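Local coordinates for protein AvrRxo1-ORF2 (Xanthomonas oryzae pv. oryzicola, PDB 4Z8T) that binds the type III effector AvrRxo1-ORF1 as its interaction partner and probably serves as its molecular chaperone, at the interface of chains A and B and the interface of chains C and A. Sequence-based numbering; all coordinates share one arbitrary frame. Chains: chain A/B, AvrRxo1-ORF2; chain C, AvrRxo1-ORF1.

Contact 1: the interface of chains A and B. Residues chain A 11-12, 15-16, 18-19; chain B 26, 29-30, 33.
An antiparallel pair of long helices, residues 6-38 of each AvrRxo1-ORF2 copy, forms this contact, which is one end of a two-fold symmetric interface. The N-terminal part of the chain A helix runs against the C-terminal part of its partner, so that A:Glu11 faces B:Val33 and A:Arg19 faces B:Ser26.

At the apolar centre, B:Leu30 inserts a methyl. Its CD2 lies over one face of the A:Phe12 ring, offset toward the rim and 3.8 Å from the ring centroid, in a CH-pi contact. With CG anti to the backbone N (chi1 -166°), A:Phe12 presents this face crosswise to the leucine. The same CD2 also packs against A:Lys15 CB at 3.7 Å. Further along, B:Val33 divides its branches, CG1 toward A:Phe12 CB and CG2 toward A:Glu11 CG.

A:Lys15 bends at its second torsion and then runs extended, crossing B:Glu29 at about a right angle. Its methylenes rest against the carboxylate, with CD 3.5 Å from B:Glu29 OE1. The ammonium forms a loose salt bridge across the interface, NZ lying 3.8 Å from B:Glu29 OE2, and another within its own chain to A:Glu18 OE1. It may thereby ease repulsion between these two acids.

The polar end is built around B:Ser26 OG, which its anti torsion (chi1 176°) directs at A:Arg19. The arginine, extended from CG to NE and turned at its last torsion, donates from NH1 to OG at 3.0 Å, nearly straight (161° at H) and within the guanidinium plane. OG also bonds water 1 at 2.6 Å. This water is held in addition by the A:Lys15 carbonyl O and by B:Glu29 OE1, and so ties the backbone of one helix to side chains of the other.

Two-fold symmetry repeats the whole set with the chains exchanged toward the other end of the helix pair, which joins the two copies in the deposited assembly; the structure alone does not show whether this pairing occurs outside the crystal.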
# COMPACT_ATOMS: atom_id res chain seq x y z
N GLU A 11 18.07 14.90 -1.25
CA GLU A 11 17.55 14.40 -2.52
C GLU A 11 16.43 13.39 -2.30
O GLU A 11 15.44 13.38 -3.03
CB GLU A 11 18.67 13.83 -3.39
CG GLU A 11 18.25 13.42 -4.81
CD GLU A 11 17.91 14.61 -5.72
OE1 GLU A 11 18.11 15.77 -5.31
OE2 GLU A 11 17.46 14.37 -6.86
N PHE A 12 16.56 12.54 -1.28
CA PHE A 12 15.49 11.60 -0.96
C PHE A 12 14.21 12.37 -0.62
O PHE A 12 13.13 12.05 -1.11
CB PHE A 12 15.90 10.69 0.20
CG PHE A 12 15.02 9.48 0.37
CD1 PHE A 12 15.30 8.30 -0.29
CD2 PHE A 12 13.91 9.53 1.21
CE1 PHE A 12 14.50 7.18 -0.12
CE2 PHE A 12 13.11 8.40 1.38
CZ PHE A 12 13.41 7.23 0.71
N LYS A 15 12.63 13.95 -3.81
CA LYS A 15 11.99 12.97 -4.67
C LYS A 15 10.73 12.42 -4.02
O LYS A 15 9.72 12.17 -4.69
CB LYS A 15 12.96 11.84 -5.02
CG LYS A 15 14.10 12.28 -5.93
CD LYS A 15 13.53 12.93 -7.19
CE LYS A 15 14.63 13.20 -8.23
NZ LYS A 15 14.04 13.88 -9.43
N LEU A 16 10.79 12.22 -2.70
CA LEU A 16 9.61 11.75 -1.98
C LEU A 16 8.49 12.79 -2.01
O LEU A 16 7.32 12.44 -2.12
CB LEU A 16 9.98 11.37 -0.53
CG LEU A 16 8.86 10.81 0.33
CD1 LEU A 16 8.18 9.58 -0.30
CD2 LEU A 16 9.46 10.45 1.69
N GLU A 18 7.96 14.83 -4.47
CA GLU A 18 7.39 14.70 -5.82
C GLU A 18 6.43 13.53 -5.92
O GLU A 18 5.35 13.65 -6.49
CB GLU A 18 8.49 14.55 -6.87
CG GLU A 18 9.40 15.75 -6.96
CD GLU A 18 10.45 15.58 -8.05
OE1 GLU A 18 10.42 14.55 -8.77
OE2 GLU A 18 11.30 16.48 -8.19
N ARG A 19 6.85 12.39 -5.37
CA ARG A 19 6.02 11.19 -5.36
C ARG A 19 4.70 11.47 -4.67
O ARG A 19 3.64 11.15 -5.19
CB ARG A 19 6.75 10.06 -4.64
CG ARG A 19 5.96 8.75 -4.52
CD ARG A 19 6.63 7.83 -3.51
NE ARG A 19 6.01 6.51 -3.44
CZ ARG A 19 6.33 5.49 -4.23
NH1 ARG A 19 7.26 5.63 -5.16
NH2 ARG A 19 5.72 4.33 -4.10
N SER B 26 9.26 7.24 -9.66
CA SER B 26 9.63 7.50 -8.28
C SER B 26 10.34 6.33 -7.59
O SER B 26 11.34 6.53 -6.89
CB SER B 26 8.40 7.91 -7.47
OG SER B 26 8.77 8.06 -6.12
N GLU B 29 13.87 6.50 -8.82
CA GLU B 29 14.57 7.67 -8.28
C GLU B 29 14.95 7.46 -6.82
O GLU B 29 16.10 7.69 -6.43
CB GLU B 29 13.70 8.92 -8.41
CG GLU B 29 13.45 9.37 -9.83
CD GLU B 29 12.33 10.37 -9.90
OE1 GLU B 29 11.63 10.56 -8.87
OE2 GLU B 29 12.12 10.95 -10.98
N LEU B 30 14.00 7.03 -6.00
CA LEU B 30 14.29 6.80 -4.59
C LEU B 30 15.31 5.68 -4.38
O LEU B 30 16.17 5.78 -3.51
CB LEU B 30 13.01 6.50 -3.81
CG LEU B 30 12.02 7.66 -3.75
CD1 LEU B 30 10.72 7.16 -3.14
CD2 LEU B 30 12.61 8.79 -2.93
N VAL B 33 18.89 6.94 -4.94
CA VAL B 33 19.43 7.71 -3.83
C VAL B 33 19.92 6.76 -2.73
O VAL B 33 21.03 6.89 -2.23
CB VAL B 33 18.40 8.72 -3.27
CG1 VAL B 33 18.97 9.44 -2.05
CG2 VAL B 33 18.03 9.71 -4.34
O HOH W 1 10.22 10.20 -6.41

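Contact 2: the interface of chains C and A. Residues chain C 162-165; chain A 56, 59-60, 65, 69.
The N-terminal end of AvrRxo1-ORF1 helix 163-176 docks on AvrRxo1-ORF2 here, against the loop bearing A:Asp56, A:Arg59 and A:Leu60 and the first two turns of helix 63-77.

Among the hydrogen bonds, A:Glu65 reads the helix end. Extended, with CG anti to the backbone N, it accepts from C:Tyr164 N through the syn lone pair of OE1 at 3.0 Å, with a bent geometry (140° at H). Water 2 relays the same oxygen to C:Glu163 N, so one carboxylate serves two first-turn amides and could be stabilised by the helix dipole. One half of a capping-box arrangement is seen within chain C: C:Arg162 N donates to the anti lone pair of C:Glu165 OE1 at 3.1 Å, almost straight (171°). At the far end of the tyrosine, the phenol OH donates to A:Asp56 OD2 across a very short 2.4 Å, meeting it from above the carboxylate plane. A:Arg59 NH1 steadies that loop by bonding A:Asp56 O at 2.6 Å.

The apolar contacts centre on the C:Tyr164 ring, whose CG takes the crowded position between backbone N and carbonyl carbon (chi1 76°). A:Leu60 crosses the tyrosine at about a right angle, CB over the centre of one ring face and CD1 3.6 Å from C:Tyr164 CD1; C:Glu165 CG covers the opposite face. A:Arg59 CB touches CE2. C:Arg162 and A:Ile69 meet tip to tip, CD against CD1 at 3.6 Å, and the isoleucine CG2 sits over the centre of the guanidinium face.

Water 3 lies between the two neighbouring acids, bonding A:Asp56 OD2 at 2.7 Å and also C:Glu165 OE2.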
# COMPACT_ATOMS: atom_id res chain seq x y z
N ARG C 162 -2.69 20.39 10.15
CA ARG C 162 -2.76 21.18 8.92
C ARG C 162 -1.83 22.39 8.84
O ARG C 162 -1.37 22.91 9.86
CB ARG C 162 -4.20 21.59 8.65
CG ARG C 162 -5.12 20.39 8.63
CD ARG C 162 -6.43 20.68 7.96
NE ARG C 162 -7.37 19.60 8.22
CZ ARG C 162 -7.51 18.53 7.43
NH1 ARG C 162 -8.38 17.59 7.76
NH2 ARG C 162 -6.78 18.42 6.33
N GLU C 163 -1.57 22.82 7.61
CA GLU C 163 -0.66 23.93 7.37
C GLU C 163 -1.02 25.18 8.16
O GLU C 163 -0.16 25.78 8.79
CB GLU C 163 -0.59 24.27 5.87
CG GLU C 163 0.12 23.23 5.02
CD GLU C 163 0.36 23.72 3.61
OE1 GLU C 163 0.79 22.90 2.77
OE2 GLU C 163 0.12 24.92 3.35
N TYR C 164 -2.30 25.55 8.16
CA TYR C 164 -2.68 26.79 8.85
C TYR C 164 -2.39 26.74 10.34
O TYR C 164 -2.01 27.75 10.93
CB TYR C 164 -4.15 27.19 8.59
CG TYR C 164 -5.20 26.39 9.32
CD1 TYR C 164 -5.75 25.24 8.76
CD2 TYR C 164 -5.69 26.81 10.55
CE1 TYR C 164 -6.72 24.53 9.42
CE2 TYR C 164 -6.67 26.09 11.22
CZ TYR C 164 -7.18 24.95 10.64
OH TYR C 164 -8.15 24.22 11.28
N GLU C 165 -2.51 25.56 10.93
CA GLU C 165 -2.26 25.41 12.36
C GLU C 165 -0.77 25.53 12.65
O GLU C 165 -0.35 26.24 13.56
CB GLU C 165 -2.80 24.06 12.85
CG GLU C 165 -4.27 23.83 12.55
CD GLU C 165 -4.77 22.47 13.03
OE1 GLU C 165 -4.22 21.43 12.60
OE2 GLU C 165 -5.74 22.43 13.82
N ASP A 56 -13.32 26.44 11.64
CA ASP A 56 -12.52 26.08 12.81
C ASP A 56 -12.43 27.31 13.72
O ASP A 56 -11.36 27.65 14.23
CB ASP A 56 -11.13 25.56 12.39
CG ASP A 56 -10.36 24.95 13.55
OD1 ASP A 56 -10.98 24.61 14.58
OD2 ASP A 56 -9.12 24.80 13.42
N ARG A 59 -10.06 30.42 12.51
CA ARG A 59 -8.63 30.18 12.37
C ARG A 59 -8.31 29.95 10.91
O ARG A 59 -7.25 30.35 10.41
CB ARG A 59 -8.22 28.93 13.13
CG ARG A 59 -8.18 29.09 14.63
CD ARG A 59 -7.94 27.73 15.27
NE ARG A 59 -8.08 27.80 16.71
CZ ARG A 59 -9.25 27.90 17.34
NH1 ARG A 59 -10.37 27.95 16.63
NH2 ARG A 59 -9.30 27.96 18.66
N LEU A 60 -9.23 29.28 10.23
CA LEU A 60 -9.08 28.95 8.83
C LEU A 60 -9.82 29.99 8.01
O LEU A 60 -11.04 29.95 7.90
CB LEU A 60 -9.65 27.55 8.56
CG LEU A 60 -9.47 26.94 7.17
CD1 LEU A 60 -8.05 27.14 6.68
CD2 LEU A 60 -9.84 25.47 7.22
N GLU A 65 -7.01 27.36 1.06
CA GLU A 65 -6.78 26.22 1.94
C GLU A 65 -8.12 25.62 2.36
O GLU A 65 -8.25 24.41 2.51
CB GLU A 65 -5.93 26.60 3.16
CG GLU A 65 -5.33 25.40 3.90
CD GLU A 65 -4.43 25.79 5.06
OE1 GLU A 65 -4.09 24.91 5.89
OE2 GLU A 65 -4.05 26.99 5.14
N ILE A 69 -9.22 21.80 1.53
CA ILE A 69 -9.37 20.84 2.62
C ILE A 69 -10.67 20.04 2.48
O ILE A 69 -10.66 18.80 2.55
CB ILE A 69 -9.34 21.53 4.01
CG1 ILE A 69 -7.92 21.99 4.35
CG2 ILE A 69 -9.84 20.60 5.09
CD1 ILE A 69 -7.87 22.97 5.51
O HOH W 2 -3.67 22.16 5.33
O HOH W 3 -7.04 24.13 14.94

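Contact 1 and contact 2 lie about 27 Å apart, measured between the centres of their C-alpha atoms, and share chain A but no residue. Contact 1 uses its long helix 6-38, whereas contact 2 uses the loop before helix 63-77 and that helix itself. One AvrRxo1-ORF2 copy can therefore hold its effector and a second copy of itself at the same time. Because the self-association is two-fold symmetric, it links two such complexes into the deposited assembly of two AvrRxo1-ORF2 and two AvrRxo1-ORF1 chains; the structure alone does not show whether this larger assembly forms in the cell.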